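Local atomic coordinates of glyoxalase family protein (Listeria monocytogenes, PDB entry 2P7Q), a protein that catalyses the hydration of the antibiotic fosfomycin at a manganese(II) centre, and so makes the bacterium resistant to the drug. Residues 7-12 / 55-60. The protein carries 1 engineered substitution. Sequence-based numbering, arbitrary orientation.
Sequences HITLIV and CIMEGD. With MN (manganese (II) ion), chain I; GG6 ([(1S,2S)-1,2-dihydroxypropyl]phosphonic acid), chain J.
Thr9 to Val12 pair with Cys55 to Glu58 as neighbouring parallel strands, their short axes 29° apart: Leu10 and Val12 each bond through N and O to the residues flanking their partners, Ile56 and Glu58, as in Leu10 N to Cys55 O, while Ile8 O takes Cys55 N at 2.8 Å. The bond from Gly59 N to Val12 O is the least regular, Gly59 N sitting above the carbonyl plane as the strand gives way to a loop. On one face, His7, Thr9, Cys55 and Met57 line the product pocket. His7 NE2 binds manganese at 2.3 Å, while ND1 hydrogen-bonds to a residue flanking the segment. Beside it, Thr9 OG1, anti to its own carbonyl carbon (chi1 -64°), donates to phosphonate O5 of the diol at 2.6 Å, an oxygen that also binds the metal. Cys55 SG, 3.6 Å from phosphonate O3, and Met57 SD wall the phosphonate by van der Waals contact, while Ile11 CD1 lies alongside Met57 CB at 3.8 Å. Leu10, Val12 and Ile56 form the aliphatic part of the opposite face: Ile56 reaches Leu10 CB through CD1 and Val12 CG2 through CG2, and helix 15-26 packs against Ile56 and Val12. Such pairing of first and last strands characterises the βαβββ module of the glyoxalase superfamily; His69 and Glu118 of the second subunit complete the manganese's protein ligands, between modules of two subunits.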
loop_
_atom_site.group_PDB
_atom_site.type_symbol
_atom_site.label_atom_id
_atom_site.label_comp_id
_atom_site.label_asym_id
_atom_site.label_seq_id
_atom_site.Cartn_x
_atom_site.Cartn_y
_atom_site.Cartn_z
ATOM N N HIS A 7 -5.100 -3.853 6.420
ATOM C CA HIS A 7 -4.106 -4.761 5.870
ATOM C C HIS A 7 -3.887 -4.462 4.393
ATOM O O HIS A 7 -4.606 -3.661 3.801
ATOM C CB HIS A 7 -4.576 -6.212 6.023
ATOM C CG HIS A 7 -5.865 -6.514 5.323
ATOM N ND1 HIS A 7 -7.095 -6.364 5.928
ATOM C CD2 HIS A 7 -6.115 -6.966 4.072
ATOM C CE1 HIS A 7 -8.049 -6.714 5.080
ATOM N NE2 HIS A 7 -7.481 -7.084 3.947
ATOM N N ILE A 8 -2.890 -5.115 3.810
ATOM C CA ILE A 8 -2.558 -4.946 2.402
ATOM C C ILE A 8 -2.402 -6.348 1.825
ATOM O O ILE A 8 -1.610 -7.148 2.319
ATOM C CB ILE A 8 -1.243 -4.159 2.239
ATOM C CG1 ILE A 8 -1.392 -2.781 2.890
ATOM C CG2 ILE A 8 -0.885 -4.037 0.776
ATOM C CD1 ILE A 8 -0.180 -1.883 2.771
ATOM N N THR A 9 -3.169 -6.652 0.789
ATOM C CA THR A 9 -3.120 -7.970 0.185
ATOM C C THR A 9 -2.469 -7.949 -1.182
ATOM O O THR A 9 -2.951 -7.287 -2.091
ATOM C CB THR A 9 -4.542 -8.557 0.026
ATOM O OG1 THR A 9 -5.129 -8.753 1.316
ATOM C CG2 THR A 9 -4.507 -9.878 -0.715
ATOM N N LEU A 10 -1.372 -8.682 -1.329
ATOM C CA LEU A 10 -0.699 -8.756 -2.617
ATOM C C LEU A 10 -0.979 -10.112 -3.245
ATOM O O LEU A 10 -1.228 -11.092 -2.550
ATOM C CB LEU A 10 0.801 -8.560 -2.452
ATOM C CG LEU A 10 1.186 -7.222 -1.827
ATOM C CD1 LEU A 10 2.706 -7.111 -1.767
ATOM C CD2 LEU A 10 0.577 -6.074 -2.649
ATOM N N ILE A 11 -0.948 -10.155 -4.566
ATOM C CA ILE A 11 -1.200 -11.381 -5.299
ATOM C C ILE A 11 0.107 -11.795 -5.968
ATOM O O ILE A 11 0.758 -10.982 -6.628
ATOM C CB ILE A 11 -2.280 -11.153 -6.362
ATOM C CG1 ILE A 11 -3.515 -10.525 -5.706
ATOM C CG2 ILE A 11 -2.628 -12.469 -7.047
ATOM C CD1 ILE A 11 -4.098 -11.331 -4.556
ATOM N N VAL A 12 0.488 -13.055 -5.789
ATOM C CA VAL A 12 1.739 -13.575 -6.345
ATOM C C VAL A 12 1.560 -14.943 -7.012
ATOM O O VAL A 12 0.711 -15.736 -6.611
ATOM C CB VAL A 12 2.791 -13.703 -5.237
ATOM C CG1 VAL A 12 3.227 -12.331 -4.763
ATOM C CG2 VAL A 12 2.200 -14.478 -4.069
ATOM N N CYS A 55 -0.848 -9.553 3.641
ATOM C CA CYS A 55 -1.409 -10.815 3.182
ATOM C C CYS A 55 -0.918 -11.152 1.783
ATOM O O CYS A 55 -0.880 -10.297 0.904
ATOM C CB CYS A 55 -2.925 -10.755 3.171
ATOM S SG CYS A 55 -3.653 -10.635 4.794
ATOM N N ILE A 56 -0.544 -12.411 1.590
ATOM C CA ILE A 56 -0.056 -12.890 0.306
ATOM C C ILE A 56 -0.952 -14.041 -0.157
ATOM O O ILE A 56 -1.178 -14.998 0.579
ATOM C CB ILE A 56 1.406 -13.376 0.428
ATOM C CG1 ILE A 56 2.286 -12.262 1.006
ATOM C CG2 ILE A 56 1.939 -13.782 -0.930
ATOM C CD1 ILE A 56 2.393 -11.012 0.120
ATOM N N MET A 57 -1.480 -13.917 -1.371
ATOM C CA MET A 57 -2.349 -14.926 -1.960
ATOM C C MET A 57 -1.768 -15.367 -3.287
ATOM O O MET A 57 -1.199 -14.557 -4.017
ATOM C CB MET A 57 -3.741 -14.361 -2.212
ATOM C CG MET A 57 -4.603 -14.229 -0.987
ATOM S SD MET A 57 -6.259 -13.705 -1.463
ATOM C CE MET A 57 -6.871 -15.171 -2.247
ATOM N N GLU A 58 -1.924 -16.646 -3.611
ATOM C CA GLU A 58 -1.390 -17.164 -4.863
ATOM C C GLU A 58 -2.461 -17.063 -5.944
ATOM O O GLU A 58 -3.624 -17.399 -5.719
ATOM C CB GLU A 58 -0.920 -18.621 -4.674
ATOM C CG GLU A 58 0.085 -19.123 -5.725
ATOM C CD GLU A 58 0.791 -20.429 -5.320
ATOM O OE1 GLU A 58 0.103 -21.441 -5.073
ATOM O OE2 GLU A 58 2.040 -20.443 -5.253
ATOM N N GLY A 59 -2.064 -16.568 -7.110
ATOM C CA GLY A 59 -2.998 -16.423 -8.209
ATOM C C GLY A 59 -2.244 -16.136 -9.489
ATOM O O GLY A 59 -1.039 -15.882 -9.451
ATOM N N ASP A 60 -2.944 -16.168 -10.619
ATOM C CA ASP A 60 -2.318 -15.919 -11.914
ATOM C C ASP A 60 -2.307 -14.449 -12.319
ATOM O O ASP A 60 -1.598 -14.060 -13.246
ATOM C CB ASP A 60 -3.020 -16.721 -13.009
ATOM C CG ASP A 60 -2.515 -16.367 -14.403
ATOM O OD1 ASP A 60 -1.358 -16.726 -14.728
ATOM O OD2 ASP A 60 -3.269 -15.719 -15.166
HETATM MN MN MN I . -8.589 -7.884 2.083
HETATM O O1 GG6 J . -9.968 -8.682 3.092
HETATM C C2 GG6 J . -10.226 -9.967 3.687
HETATM C C3 GG6 J . -11.769 -10.170 3.830
HETATM C C1 GG6 J . -9.632 -11.133 2.820
HETATM O O2 GG6 J . -10.202 -11.239 1.502
HETATM P P GG6 J . -7.859 -11.025 2.627
HETATM O O3 GG6 J . -7.199 -10.873 4.056
HETATM O O4 GG6 J . -7.416 -12.255 2.023
HETATM O O5 GG6 J . -7.439 -9.818 1.715
#